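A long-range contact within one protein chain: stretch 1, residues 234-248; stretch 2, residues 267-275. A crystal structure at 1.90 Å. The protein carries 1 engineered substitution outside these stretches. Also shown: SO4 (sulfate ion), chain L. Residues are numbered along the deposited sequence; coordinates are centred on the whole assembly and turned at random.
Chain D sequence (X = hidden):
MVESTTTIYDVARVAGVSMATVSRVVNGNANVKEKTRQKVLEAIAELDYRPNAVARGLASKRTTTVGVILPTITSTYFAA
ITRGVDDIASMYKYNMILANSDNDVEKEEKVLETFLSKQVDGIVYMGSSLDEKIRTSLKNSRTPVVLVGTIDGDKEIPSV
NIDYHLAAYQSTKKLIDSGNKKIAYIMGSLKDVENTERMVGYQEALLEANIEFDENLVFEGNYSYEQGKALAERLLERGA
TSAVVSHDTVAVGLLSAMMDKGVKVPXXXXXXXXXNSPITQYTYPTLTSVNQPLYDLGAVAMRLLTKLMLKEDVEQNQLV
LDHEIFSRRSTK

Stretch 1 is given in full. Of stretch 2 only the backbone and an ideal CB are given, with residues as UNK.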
ATOM      1  N   ARG D 234       2.124  26.714   0.863  1.00 18.44           N
ATOM      2  CA  ARG D 234       2.743  27.339  -0.307  1.00 19.65           C
ATOM      3  C   ARG D 234       1.696  27.690  -1.362  1.00 18.23           C
ATOM      4  O   ARG D 234       1.777  28.716  -1.979  1.00 17.49           O
ATOM      5  CB  ARG D 234       3.819  26.440  -0.924  1.00 19.59           C
ATOM      6  CG  ARG D 234       4.919  26.025   0.033  1.00 24.41           C
ATOM      7  CD  ARG D 234       5.716  27.224   0.551  1.00 30.84           C
ATOM      8  NE  ARG D 234       5.877  27.005   1.982  1.00 37.64           N
ATOM      9  CZ  ARG D 234       5.235  27.621   2.964  1.00 38.69           C
ATOM     10  NH1 ARG D 234       4.416  28.646   2.753  1.00 41.06           N
ATOM     11  NH2 ARG D 234       5.485  27.228   4.190  1.00 41.19           N
ATOM     12  N   LEU D 235       0.717  26.807  -1.541  1.00 17.73           N
ATOM     13  CA  LEU D 235      -0.392  27.034  -2.450  1.00 17.62           C
ATOM     14  C   LEU D 235      -1.301  28.159  -1.928  1.00 16.92           C
ATOM     15  O   LEU D 235      -1.679  29.047  -2.671  1.00 15.63           O
ATOM     16  CB  LEU D 235      -1.179  25.742  -2.665  1.00 18.63           C
ATOM     17  CG  LEU D 235      -0.642  24.819  -3.801  1.00 19.57           C
ATOM     18  CD1 LEU D 235       0.674  24.198  -3.465  1.00 21.24           C
ATOM     19  CD2 LEU D 235      -1.620  23.730  -4.160  1.00 20.98           C
ATOM     20  N   LEU D 236      -1.652  28.093  -0.643  1.00 16.85           N
ATOM     21  CA  LEU D 236      -2.516  29.107  -0.015  1.00 16.52           C
ATOM     22  C   LEU D 236      -1.894  30.493  -0.121  1.00 16.59           C
ATOM     23  O   LEU D 236      -2.627  31.449  -0.477  1.00 16.22           O
ATOM     24  CB  LEU D 236      -2.844  28.795   1.452  1.00 17.26           C
ATOM     25  CG  LEU D 236      -3.682  27.517   1.696  1.00 18.03           C
ATOM     26  CD1 LEU D 236      -3.805  27.185   3.121  1.00 19.93           C
ATOM     27  CD2 LEU D 236      -5.075  27.676   1.073  1.00 18.56           C
ATOM     28  N   GLU D 237      -0.575  30.602   0.110  1.00 16.25           N
ATOM     29  CA  GLU D 237       0.086  31.898   0.114  1.00 18.53           C
ATOM     30  C   GLU D 237       0.105  32.564  -1.255  1.00 17.96           C
ATOM     31  O   GLU D 237       0.054  33.780  -1.368  1.00 16.56           O
ATOM     32  CB  GLU D 237       1.469  31.849   0.760  1.00 19.69           C
ATOM     33  CG  GLU D 237       2.690  31.634  -0.056  1.00 23.56           C
ATOM     34  CD  GLU D 237       3.906  31.196   0.827  1.00 24.99           C
ATOM     35  OE1 GLU D 237       3.999  31.585   2.033  1.00 25.38           O
ATOM     36  OE2 GLU D 237       4.750  30.419   0.310  1.00 31.36           O
ATOM     37  N   ARG D 238       0.117  31.737  -2.291  1.00 18.15           N
ATOM     38  CA  ARG D 238      -0.019  32.239  -3.651  1.00 19.51           C
ATOM     39  C   ARG D 238      -1.473  32.438  -4.121  1.00 19.04           C
ATOM     40  O   ARG D 238      -1.694  32.862  -5.262  1.00 19.79           O
ATOM     41  CB  ARG D 238       0.762  31.302  -4.568  1.00 19.71           C
ATOM     42  CG  ARG D 238       2.242  31.294  -4.168  1.00 24.85           C
ATOM     43  CD  ARG D 238       3.139  30.677  -5.248  1.00 32.26           C
ATOM     44  NE  ARG D 238       4.341  29.902  -4.844  1.00 36.38           N
ATOM     45  CZ  ARG D 238       4.735  29.489  -3.615  1.00 37.72           C
ATOM     46  NH1 ARG D 238       4.126  29.825  -2.481  1.00 37.70           N
ATOM     47  NH2 ARG D 238       5.842  28.735  -3.515  1.00 36.36           N
ATOM     48  N   GLY D 239      -2.454  32.176  -3.255  1.00 19.34           N
ATOM     49  CA  GLY D 239      -3.881  32.327  -3.594  1.00 18.65           C
ATOM     50  C   GLY D 239      -4.481  31.265  -4.513  1.00 18.79           C
ATOM     51  O   GLY D 239      -5.553  31.467  -5.090  1.00 18.70           O
ATOM     52  N   ALA D 240      -3.821  30.117  -4.641  1.00 18.36           N
ATOM     53  CA  ALA D 240      -4.402  28.980  -5.344  1.00 17.36           C
ATOM     54  C   ALA D 240      -5.667  28.547  -4.589  1.00 17.68           C
ATOM     55  O   ALA D 240      -5.693  28.550  -3.349  1.00 16.67           O
ATOM     56  CB  ALA D 240      -3.415  27.843  -5.429  1.00 16.97           C
ATOM     57  N   THR D 241      -6.725  28.219  -5.332  1.00 17.55           N
ATOM     58  CA  THR D 241      -7.969  27.723  -4.728  1.00 18.02           C
ATOM     59  C   THR D 241      -8.285  26.284  -5.096  1.00 18.18           C
ATOM     60  O   THR D 241      -9.314  25.763  -4.676  1.00 18.63           O
ATOM     61  CB  THR D 241      -9.187  28.587  -5.104  1.00 18.58           C
ATOM     62  OG1 THR D 241      -9.340  28.589  -6.546  1.00 18.22           O
ATOM     63  CG2 THR D 241      -9.021  30.019  -4.545  1.00 20.21           C
ATOM     64  N   SER D 242      -7.402  25.654  -5.864  1.00 17.96           N
ATOM     65  CA  SER D 242      -7.548  24.266  -6.245  1.00 18.35           C
ATOM     66  C   SER D 242      -6.221  23.750  -6.785  1.00 17.78           C
ATOM     67  O   SER D 242      -5.298  24.531  -7.061  1.00 17.37           O
ATOM     68  CB  SER D 242      -8.645  24.113  -7.276  1.00 18.28           C
ATOM     69  OG  SER D 242      -8.349  24.877  -8.446  1.00 18.54           O
ATOM     70  N   ALA D 243      -6.131  22.432  -6.930  1.00 17.62           N
ATOM     71  CA  ALA D 243      -4.963  21.793  -7.482  1.00 17.45           C
ATOM     72  C   ALA D 243      -5.290  20.475  -8.179  1.00 17.55           C
ATOM     73  O   ALA D 243      -6.125  19.700  -7.693  1.00 18.91           O
ATOM     74  CB  ALA D 243      -3.981  21.537  -6.377  1.00 16.06           C
ATOM     75  N   VAL D 244      -4.575  20.232  -9.271  1.00 18.50           N
ATOM     76  CA  VAL D 244      -4.466  18.914  -9.935  1.00 18.94           C
ATOM     77  C   VAL D 244      -3.111  18.347  -9.522  1.00 19.13           C
ATOM     78  O   VAL D 244      -2.093  19.050  -9.568  1.00 18.57           O
ATOM     79  CB  VAL D 244      -4.505  19.020 -11.453  1.00 18.83           C
ATOM     80  CG1 VAL D 244      -4.516  17.594 -12.096  1.00 20.39           C
ATOM     81  CG2 VAL D 244      -5.697  19.884 -11.881  1.00 20.09           C
ATOM     82  N   VAL D 245      -3.122  17.098  -9.054  1.00 19.39           N
ATOM     83  CA  VAL D 245      -1.957  16.477  -8.461  1.00 19.53           C
ATOM     84  C   VAL D 245      -1.674  15.124  -9.152  1.00 20.47           C
ATOM     85  O   VAL D 245      -2.581  14.287  -9.319  1.00 20.51           O
ATOM     86  CB  VAL D 245      -2.160  16.285  -6.938  1.00 19.91           C
ATOM     87  CG1 VAL D 245      -0.849  15.807  -6.334  1.00 18.79           C
ATOM     88  CG2 VAL D 245      -2.677  17.603  -6.259  1.00 20.93           C
ATOM     89  N   SER D 246      -0.461  14.937  -9.647  1.00 20.24           N
ATOM     90  CA  SER D 246      -0.223  13.762 -10.455  1.00 20.71           C
ATOM     91  C   SER D 246      -0.128  12.453  -9.644  1.00 20.36           C
ATOM     92  O   SER D 246      -0.501  11.409 -10.163  1.00 20.48           O
ATOM     93  CB  SER D 246       1.016  13.933 -11.333  1.00 21.55           C
ATOM     94  OG  SER D 246       2.143  14.035 -10.527  1.00 21.34           O
ATOM     95  N   HIS D 247       0.382  12.507  -8.421  1.00 19.96           N
ATOM     96  CA  HIS D 247       0.568  11.286  -7.605  1.00 20.85           C
ATOM     97  C   HIS D 247      -0.399  11.254  -6.439  1.00 19.81           C
ATOM     98  O   HIS D 247      -0.561  12.223  -5.740  1.00 17.32           O
ATOM     99  CB  HIS D 247       1.996  11.174  -7.104  1.00 22.91           C
ATOM    100  CG  HIS D 247       2.993  11.072  -8.201  1.00 27.61           C
ATOM    101  ND1 HIS D 247       4.079  11.915  -8.298  1.00 32.95           N
ATOM    102  CD2 HIS D 247       3.022  10.285  -9.305  1.00 32.37           C
ATOM    103  CE1 HIS D 247       4.759  11.624  -9.390  1.00 32.83           C
ATOM    104  NE2 HIS D 247       4.135  10.646 -10.023  1.00 33.51           N
ATOM    105  N   ASP D 248      -1.050  10.111  -6.243  1.00 18.53           N
ATOM    106  CA  ASP D 248      -2.048   9.971  -5.189  1.00 17.58           C
ATOM    107  C   ASP D 248      -1.499  10.245  -3.787  1.00 16.26           C
ATOM    108  O   ASP D 248      -2.184  10.852  -2.981  1.00 14.52           O
ATOM    109  CB  ASP D 248      -2.641   8.541  -5.203  1.00 17.94           C
ATOM    110  CG  ASP D 248      -3.462   8.238  -6.453  1.00 19.11           C
ATOM    111  OD1 ASP D 248      -4.121   9.134  -7.063  1.00 19.30           O
ATOM    112  OD2 ASP D 248      -3.419   7.048  -6.848  1.00 20.74           O
ATOM    113  N   UNK D 267     -15.452  23.675  -0.533  1.00 21.26           N
ATOM    114  CA  UNK D 267     -16.004  25.031  -0.665  1.00 21.51           C
ATOM    115  C   UNK D 267     -14.967  26.090  -1.018  1.00 21.41           C
ATOM    116  O   UNK D 267     -15.224  26.936  -1.902  1.00 20.94           O
ATOM    117  CB  UNK D 267     -16.696  25.431   0.640  1.00 21.51           C
ATOM    118  N   UNK D 268     -13.822  26.057  -0.323  1.00 19.58           N
ATOM    119  CA  UNK D 268     -12.731  27.016  -0.501  1.00 19.65           C
ATOM    120  C   UNK D 268     -11.481  26.448  -1.171  1.00 18.80           C
ATOM    121  O   UNK D 268     -10.615  27.204  -1.642  1.00 19.13           O
ATOM    122  CB  UNK D 268     -12.341  27.590   0.863  1.00 19.65           C
ATOM    123  N   UNK D 269     -11.353  25.124  -1.190  1.00 18.28           N
ATOM    124  CA  UNK D 269     -10.203  24.474  -1.829  1.00 18.03           C
ATOM    125  C   UNK D 269     -10.613  23.103  -2.389  1.00 18.05           C
ATOM    126  O   UNK D 269     -11.237  22.320  -1.679  1.00 17.36           O
ATOM    127  CB  UNK D 269      -9.051  24.321  -0.834  1.00 18.03           C
ATOM    128  N   UNK D 270     -10.253  22.850  -3.644  1.00 17.31           N
ATOM    129  CA  UNK D 270     -10.618  21.617  -4.345  1.00 17.93           C
ATOM    130  C   UNK D 270      -9.363  20.898  -4.834  1.00 16.78           C
ATOM    131  O   UNK D 270      -8.382  21.533  -5.188  1.00 16.73           O
ATOM    132  CB  UNK D 270     -11.551  21.919  -5.520  1.00 17.93           C
ATOM    133  N   UNK D 271      -9.405  19.571  -4.810  1.00 17.11           N
ATOM    134  CA  UNK D 271      -8.264  18.730  -5.172  1.00 16.76           C
ATOM    135  C   UNK D 271      -8.716  17.585  -6.119  1.00 16.56           C
ATOM    136  O   UNK D 271      -9.719  16.920  -5.882  1.00 16.11           O
ATOM    137  CB  UNK D 271      -7.609  18.160  -3.912  1.00 16.76           C
ATOM    138  N   UNK D 272      -7.931  17.363  -7.168  1.00 16.75           N
ATOM    139  CA  UNK D 272      -8.115  16.205  -8.050  1.00 17.63           C
ATOM    140  C   UNK D 272      -6.774  15.465  -8.100  1.00 16.75           C
ATOM    141  O   UNK D 272      -5.747  16.058  -8.399  1.00 17.87           O
ATOM    142  CB  UNK D 272      -8.578  16.624  -9.447  1.00 17.63           C
ATOM    143  N   UNK D 273      -6.789  14.191  -7.744  1.00 17.66           N
ATOM    144  CA  UNK D 273      -5.620  13.322  -7.788  1.00 17.90           C
ATOM    145  C   UNK D 273      -5.423  12.613  -9.151  1.00 18.88           C
ATOM    146  O   UNK D 273      -6.235  12.717 -10.063  1.00 17.87           O
ATOM    147  CB  UNK D 273      -5.736  12.275  -6.679  1.00 17.90           C
ATOM    148  N   UNK D 274      -4.311  11.901  -9.259  1.00 20.42           N
ATOM    149  CA  UNK D 274      -3.817  11.418 -10.519  1.00 21.71           C
ATOM    150  C   UNK D 274      -4.079   9.983 -10.962  1.00 21.07           C
ATOM    151  O   UNK D 274      -3.985   9.725 -12.170  1.00 21.70           O
ATOM    152  CB  UNK D 274      -2.301  11.622 -10.507  1.00 21.71           C
ATOM    153  N   UNK D 275      -4.379   9.049 -10.055  1.00 21.11           N
ATOM    154  CA  UNK D 275      -4.541   7.617 -10.449  1.00 20.63           C
ATOM    155  C   UNK D 275      -5.617   6.747  -9.775  1.00 19.52           C
ATOM    156  O   UNK D 275      -5.990   5.677 -10.311  1.00 19.81           O
ATOM    157  CB  UNK D 275      -3.202   6.918 -10.206  1.00 20.63           C
TER
HETATM  158  S   SO4 L2003       6.407  10.898 -12.638  1.00 57.08           S
HETATM  159  O1  SO4 L2003       7.464  10.913 -13.657  1.00 57.76           O
HETATM  160  O2  SO4 L2003       6.411  12.184 -11.936  1.00 56.92           O
HETATM  161  O3  SO4 L2003       5.113  10.677 -13.285  1.00 55.82           O
HETATM  162  O4  SO4 L2003       6.686   9.821 -11.686  1.00 56.81           O

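Stretch 2 runs alongside strand 242-245 as a parallel partner.

Position 267 is out of reach of stretch 1, so many side chains would suit. It is E267.

Position 268 points sideways, with no stretch 1 atom near its CB. Small or polar residues would do. It is D268, with no side-chain contact to stretch 1.

Position 269 also starts sideways, its CB 4.1 Å from T241 O. Beyond it lies an apolar pocket lined by L235, L236, A240 and A243. A long or aromatic apolar side chain would fill it. The residue is F269, with chi1 t. Its CZ lies 3.9 Å from L235 CD2 and 4.2 Å from A243 CB. T241 C and S242 N lie over one face of the ring, while A240 O sits at the edge, 3.4 Å from CE1.

Position 270 pairs with S242, on the same sheet face, and its CB is 4.0 Å from S242 CB. The backbone does the joining: its N donates to T241 O (3.2 Å), and its O accepts from A243 N (3.0 Å). Many side chains would fit. It is E270, whose carboxylate is hydrogen-bonded elsewhere in the structure.

Position 271 pairs with A243 on the other face. V245 offers a methyl nearby. A beta-branched or other apolar residue suits. It is I271, whose CG2 lies 4.2 Å from V245 CG2.

Position 272 returns to the face of S242 and V244. Its N donates to A243 O (3.0 Å), and its O accepts from V245 N (2.9 Å). Extended backbone angles favour a beta-branched residue, though others could fit. It is I272, whose CB lies 4.3 Å from A243 O, on the face shared with V244.

Position 273 has its CB 3.6 Å from D248 OD1, an acceptor. A short donor such as serine or threonine suits. It is S273, whose OG donates to D248 OD1 (2.6 Å).

At position 274 the ideal CB points toward stretch 1. It would lie 1.8 Å from S246 O and 2.9 Å from V245 O, both clashes. Stretch 1 leaves no room for a CB, so only glycine fits. It is G274, whose CA approaches S246 O to 3.3 Å in a CA-H...O contact.

Position 275 has its CB 3.4 Å from D248 OD2, so a small residue is comfortable. It is A275. Its N donates to D248 OD1 (3.0 Å), so this oxygen accepts from both S273 and A275.

Stretch 2 267-275: EDFEIISGA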
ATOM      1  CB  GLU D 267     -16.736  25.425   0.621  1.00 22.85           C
ATOM      2  CG  GLU D 267     -18.051  24.637   0.871  1.00 26.77           C
ATOM      3  CD  GLU D 267     -17.896  23.225   1.509  1.00 31.36           C
ATOM      4  OE1 GLU D 267     -16.769  22.789   1.936  1.00 30.64           O
ATOM      5  OE2 GLU D 267     -18.953  22.533   1.569  1.00 33.98           O
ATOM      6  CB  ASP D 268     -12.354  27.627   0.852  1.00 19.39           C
ATOM      7  CG  ASP D 268     -13.463  28.484   1.433  1.00 22.25           C
ATOM      8  OD1 ASP D 268     -14.323  28.980   0.669  1.00 28.15           O
ATOM      9  OD2 ASP D 268     -13.483  28.689   2.651  1.00 25.21           O
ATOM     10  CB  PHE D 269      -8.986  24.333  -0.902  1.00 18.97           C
ATOM     11  CG  PHE D 269      -7.684  24.182  -1.668  1.00 17.24           C
ATOM     12  CD1 PHE D 269      -6.902  25.301  -1.964  1.00 18.32           C
ATOM     13  CD2 PHE D 269      -7.288  22.959  -2.135  1.00 16.51           C
ATOM     14  CE1 PHE D 269      -5.735  25.165  -2.719  1.00 17.99           C
ATOM     15  CE2 PHE D 269      -6.147  22.816  -2.922  1.00 18.06           C
ATOM     16  CZ  PHE D 269      -5.363  23.931  -3.187  1.00 19.49           C
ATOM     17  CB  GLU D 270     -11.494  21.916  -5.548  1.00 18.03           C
ATOM     18  CG  GLU D 270     -12.822  22.631  -5.266  1.00 18.28           C
ATOM     19  CD  GLU D 270     -13.684  22.740  -6.507  1.00 19.38           C
ATOM     20  OE1 GLU D 270     -14.095  21.705  -7.068  1.00 22.30           O
ATOM     21  OE2 GLU D 270     -13.917  23.893  -6.965  1.00 24.59           O
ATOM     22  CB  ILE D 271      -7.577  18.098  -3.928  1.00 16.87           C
ATOM     23  CG1 ILE D 271      -7.099  19.181  -2.960  1.00 17.42           C
ATOM     24  CG2 ILE D 271      -6.379  17.216  -4.350  1.00 17.36           C
ATOM     25  CD1 ILE D 271      -6.598  18.651  -1.618  1.00 19.48           C
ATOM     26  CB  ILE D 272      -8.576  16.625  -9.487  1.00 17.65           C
ATOM     27  CG1 ILE D 272      -9.868  17.443  -9.419  1.00 18.06           C
ATOM     28  CG2 ILE D 272      -8.764  15.334 -10.369  1.00 18.17           C
ATOM     29  CD1 ILE D 272     -10.376  17.969 -10.769  1.00 19.55           C
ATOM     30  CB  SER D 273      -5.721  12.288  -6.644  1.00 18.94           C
ATOM     31  OG  SER D 273      -4.474  11.630  -6.435  1.00 19.91           O
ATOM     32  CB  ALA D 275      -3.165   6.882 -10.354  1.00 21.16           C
TER
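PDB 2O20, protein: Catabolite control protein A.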